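Local coordinates for sterol carrier protein 2 (Thermus thermophilus, PDB 2CX7) that probably binds and carries sterols or other lipids, as a bacterial member of the SCP-2 sterol transfer family, at residues A[75-80]-A[103-108]. Sequence-based numbering, arbitrary orientation.
Sequences VIEADL and ELKKGT
E77 and E103 face each other as an antiparallel hydrogen-bonded pair: E77 N donates to E103 O, and E103 N returns a bond to E77 O at 2.8 Å. This double link is the tight end of the contact, with the I76 CA hydrogen also directed at E103 O (CA to O 3.3 Å). Past the I76-L104 pair, between I76 and V75, the register shifts by one. K105 and K106 both stand opposite V75, a classic beta bulge, and V75 O receives K105 N at 2.8 Å while its bond from K106 N is weak. V75 N closes the ladder on K106 O at 3.1 Å. The bulge lies in strand 103-106, an edge strand of the mixed SCP-2 sheet, whose short axis runs at 135° to that of strand 74-78; the other side of strand 74-78 bonds to strand 32-37. On the face carrying I76 and L104, I76 CG1 meets L104 CD1 at 3.9 Å; beyond this apolar touch, I76 also packs on L102 and on W83 of helix 80-86.

On the face of V75, E77 and E103, carbon packing stays close to the ladder. V75 CG1, anti to its backbone N (chi1 177°), lies beside K105 CB, and CG2 beside K106 CB. K105 CG, anti to the carbonyl carbon (chi1 -69°), lies 3.6 Å from E77 CB. The charged tips, on the solvent side, are held more loosely. K105 NZ forms a salt bridge to E103 OE1 at 2.9 Å, its hydrogen bond weak, and a long one of 3.5 Å to E77 OE2, whose position is less certain; a water bridges NZ and E77 OE2, weakly on the carboxylate side. R38 pairs with both carboxylates, which probably eases their mutual repulsion. An alanine in place of E77 would probably leave R38 without one of its carboxylate partners. K106 instead extends away to A72 O.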
ATOM      1  N   VAL A  75       1.672   6.268   6.274  1.00 12.14           N
ATOM      2  CA  VAL A  75       2.160   4.944   6.610  1.00 15.47           C
ATOM      3  C   VAL A  75       1.015   4.112   7.161  1.00 14.74           C
ATOM      4  O   VAL A  75       0.353   4.506   8.126  1.00 13.94           O
ATOM      5  CB  VAL A  75       3.290   5.005   7.656  1.00 18.03           C
ATOM      6  CG1 VAL A  75       3.725   3.599   8.039  1.00 17.84           C
ATOM      7  CG2 VAL A  75       4.465   5.778   7.087  1.00 16.74           C
ATOM      8  N   ILE A  76       0.757   2.984   6.504  1.00 14.63           N
ATOM      9  CA  ILE A  76      -0.292   2.060   6.929  1.00 12.49           C
ATOM     10  C   ILE A  76       0.417   0.761   7.287  1.00 12.54           C
ATOM     11  O   ILE A  76       1.031   0.110   6.437  1.00 16.08           O
ATOM     12  CB  ILE A  76      -1.308   1.769   5.823  1.00 14.13           C
ATOM     13  CG1 ILE A  76      -1.963   3.071   5.353  1.00 15.25           C
ATOM     14  CG2 ILE A  76      -2.374   0.804   6.360  1.00 18.35           C
ATOM     15  CD1 ILE A  76      -2.972   2.881   4.225  1.00 17.44           C
ATOM     16  N   GLU A  77       0.311   0.387   8.552  1.00 12.08           N
ATOM     17  CA  GLU A  77       0.979  -0.797   9.081  1.00 13.37           C
ATOM     18  C   GLU A  77       0.003  -1.911   9.445  1.00 13.07           C
ATOM     19  O   GLU A  77      -1.138  -1.644   9.844  1.00 13.77           O
ATOM     20  CB  GLU A  77       1.783  -0.369  10.313  1.00 21.29           C
ATOM     21  CG  GLU A  77       2.337  -1.481  11.166  1.00 25.51           C
ATOM     22  CD  GLU A  77       2.867  -0.943  12.490  1.00 32.61           C
ATOM     23  OE1 GLU A  77       3.877  -0.209  12.467  1.00 28.74           O
ATOM     24  OE2 GLU A  77       2.260  -1.240  13.547  1.00 32.77           O
ATOM     25  N   ALA A  78       0.464  -3.155   9.345  1.00 10.09           N
ATOM     26  CA  ALA A  78      -0.384  -4.296   9.661  1.00 10.20           C
ATOM     27  C   ALA A  78       0.432  -5.572   9.769  1.00 13.17           C
ATOM     28  O   ALA A  78       1.602  -5.615   9.360  1.00 13.93           O
ATOM     29  CB  ALA A  78      -1.458  -4.457   8.579  1.00 10.02           C
ATOM     30  N   ASP A  79      -0.185  -6.602  10.343  1.00 14.32           N
ATOM     31  CA  ASP A  79       0.452  -7.910  10.455  1.00 16.34           C
ATOM     32  C   ASP A  79       0.470  -8.476   9.036  1.00 16.47           C
ATOM     33  O   ASP A  79      -0.430  -8.189   8.242  1.00 14.84           O
ATOM     34  CB  ASP A  79      -0.382  -8.848  11.327  1.00 19.54           C
ATOM     35  CG  ASP A  79      -0.124  -8.672  12.808  1.00 23.08           C
ATOM     36  OD1 ASP A  79       0.341  -7.590  13.209  1.00 19.36           O
ATOM     37  OD2 ASP A  79      -0.406  -9.626  13.574  1.00 27.47           O
ATOM     38  N   LEU A  80       1.475  -9.285   8.719  1.00 10.57           N
ATOM     39  CA  LEU A  80       1.569  -9.879   7.390  1.00 11.85           C
ATOM     40  C   LEU A  80       0.263 -10.556   6.976  1.00 10.05           C
ATOM     41  O   LEU A  80      -0.219 -10.361   5.856  1.00 14.50           O
ATOM     42  CB  LEU A  80       2.696 -10.914   7.338  1.00 15.48           C
ATOM     43  CG  LEU A  80       2.821 -11.652   6.001  1.00 13.96           C
ATOM     44  CD1 LEU A  80       3.031 -10.637   4.885  1.00 21.92           C
ATOM     45  CD2 LEU A  80       3.953 -12.665   6.062  1.00 17.62           C
ATOM     46  N   GLU A 103      -3.519  -0.276  10.287  1.00 12.65           N
ATOM     47  CA  GLU A 103      -3.341   0.849  11.190  1.00 12.97           C
ATOM     48  C   GLU A 103      -2.646   2.038  10.541  1.00 12.90           C
ATOM     49  O   GLU A 103      -1.535   1.924  10.021  1.00 14.96           O
ATOM     50  CB  GLU A 103      -2.570   0.381  12.438  1.00 17.64           C
ATOM     51  CG  GLU A 103      -2.157   1.501  13.388  1.00 15.90           C
ATOM     52  CD  GLU A 103      -1.608   0.990  14.718  1.00 25.18           C
ATOM     53  OE1 GLU A 103      -0.932  -0.059  14.722  1.00 27.95           O
ATOM     54  OE2 GLU A 103      -1.839   1.650  15.760  1.00 25.54           O
ATOM     55  N   LEU A 104      -3.315   3.181  10.558  1.00 14.26           N
ATOM     56  CA  LEU A 104      -2.724   4.382   9.984  1.00 14.80           C
ATOM     57  C   LEU A 104      -1.739   4.943  11.007  1.00 16.83           C
ATOM     58  O   LEU A 104      -2.130   5.579  11.991  1.00 20.56           O
ATOM     59  CB  LEU A 104      -3.810   5.406   9.659  1.00 17.73           C
ATOM     60  CG  LEU A 104      -3.327   6.647   8.900  1.00 15.17           C
ATOM     61  CD1 LEU A 104      -2.840   6.241   7.505  1.00 16.56           C
ATOM     62  CD2 LEU A 104      -4.466   7.655   8.793  1.00 18.43           C
ATOM     63  N   LYS A 105      -0.457   4.688  10.775  1.00 16.80           N
ATOM     64  CA  LYS A 105       0.603   5.132  11.676  1.00 19.36           C
ATOM     65  C   LYS A 105       1.056   6.573  11.457  1.00 20.87           C
ATOM     66  O   LYS A 105       1.541   7.231  12.384  1.00 20.07           O
ATOM     67  CB  LYS A 105       1.805   4.203  11.544  1.00 22.54           C
ATOM     68  CG  LYS A 105       1.574   2.805  12.094  1.00 31.11           C
ATOM     69  CD  LYS A 105       1.413   2.831  13.605  1.00 38.19           C
ATOM     70  CE  LYS A 105       1.527   1.433  14.186  1.00 39.80           C
ATOM     71  NZ  LYS A 105       1.380   1.393  15.672  1.00 45.10           N
ATOM     72  N   LYS A 106       0.918   7.055  10.229  1.00 20.99           N
ATOM     73  CA  LYS A 106       1.302   8.428   9.902  1.00 20.34           C
ATOM     74  C   LYS A 106       0.311   8.958   8.883  1.00 16.91           C
ATOM     75  O   LYS A 106      -0.015   8.280   7.905  1.00 16.85           O
ATOM     76  CB  LYS A 106       2.723   8.473   9.335  1.00 21.79           C
ATOM     77  CG  LYS A 106       3.236   9.879   9.060  1.00 22.72           C
ATOM     78  CD  LYS A 106       4.693   9.832   8.635  1.00 26.05           C
ATOM     79  CE  LYS A 106       5.215  11.194   8.209  1.00 26.25           C
ATOM     80  NZ  LYS A 106       6.595  11.066   7.652  1.00 22.90           N
ATOM     81  N   GLY A 107      -0.169  10.171   9.121  1.00 17.72           N
ATOM     82  CA  GLY A 107      -1.158  10.764   8.246  1.00 18.83           C
ATOM     83  C   GLY A 107      -2.477  10.755   9.000  1.00 19.09           C
ATOM     84  O   GLY A 107      -2.607  10.079  10.025  1.00 22.35           O
ATOM     85  N   THR A 108      -3.459  11.497   8.508  1.00 22.51           N
ATOM     86  CA  THR A 108      -4.754  11.556   9.170  1.00 23.50           C
ATOM     87  C   THR A 108      -5.881  11.094   8.267  1.00 23.74           C
ATOM     88  O   THR A 108      -5.812  11.232   7.045  1.00 22.15           O
ATOM     89  CB  THR A 108      -5.102  12.991   9.625  1.00 24.94           C
ATOM     90  OG1 THR A 108      -5.306  13.820   8.476  1.00 27.88           O
ATOM     91  CG2 THR A 108      -3.990  13.569  10.468  1.00 24.84           C
TER
HETATM   92  O   HOH W   1       2.368  -1.183  16.860  1.00 42.42           O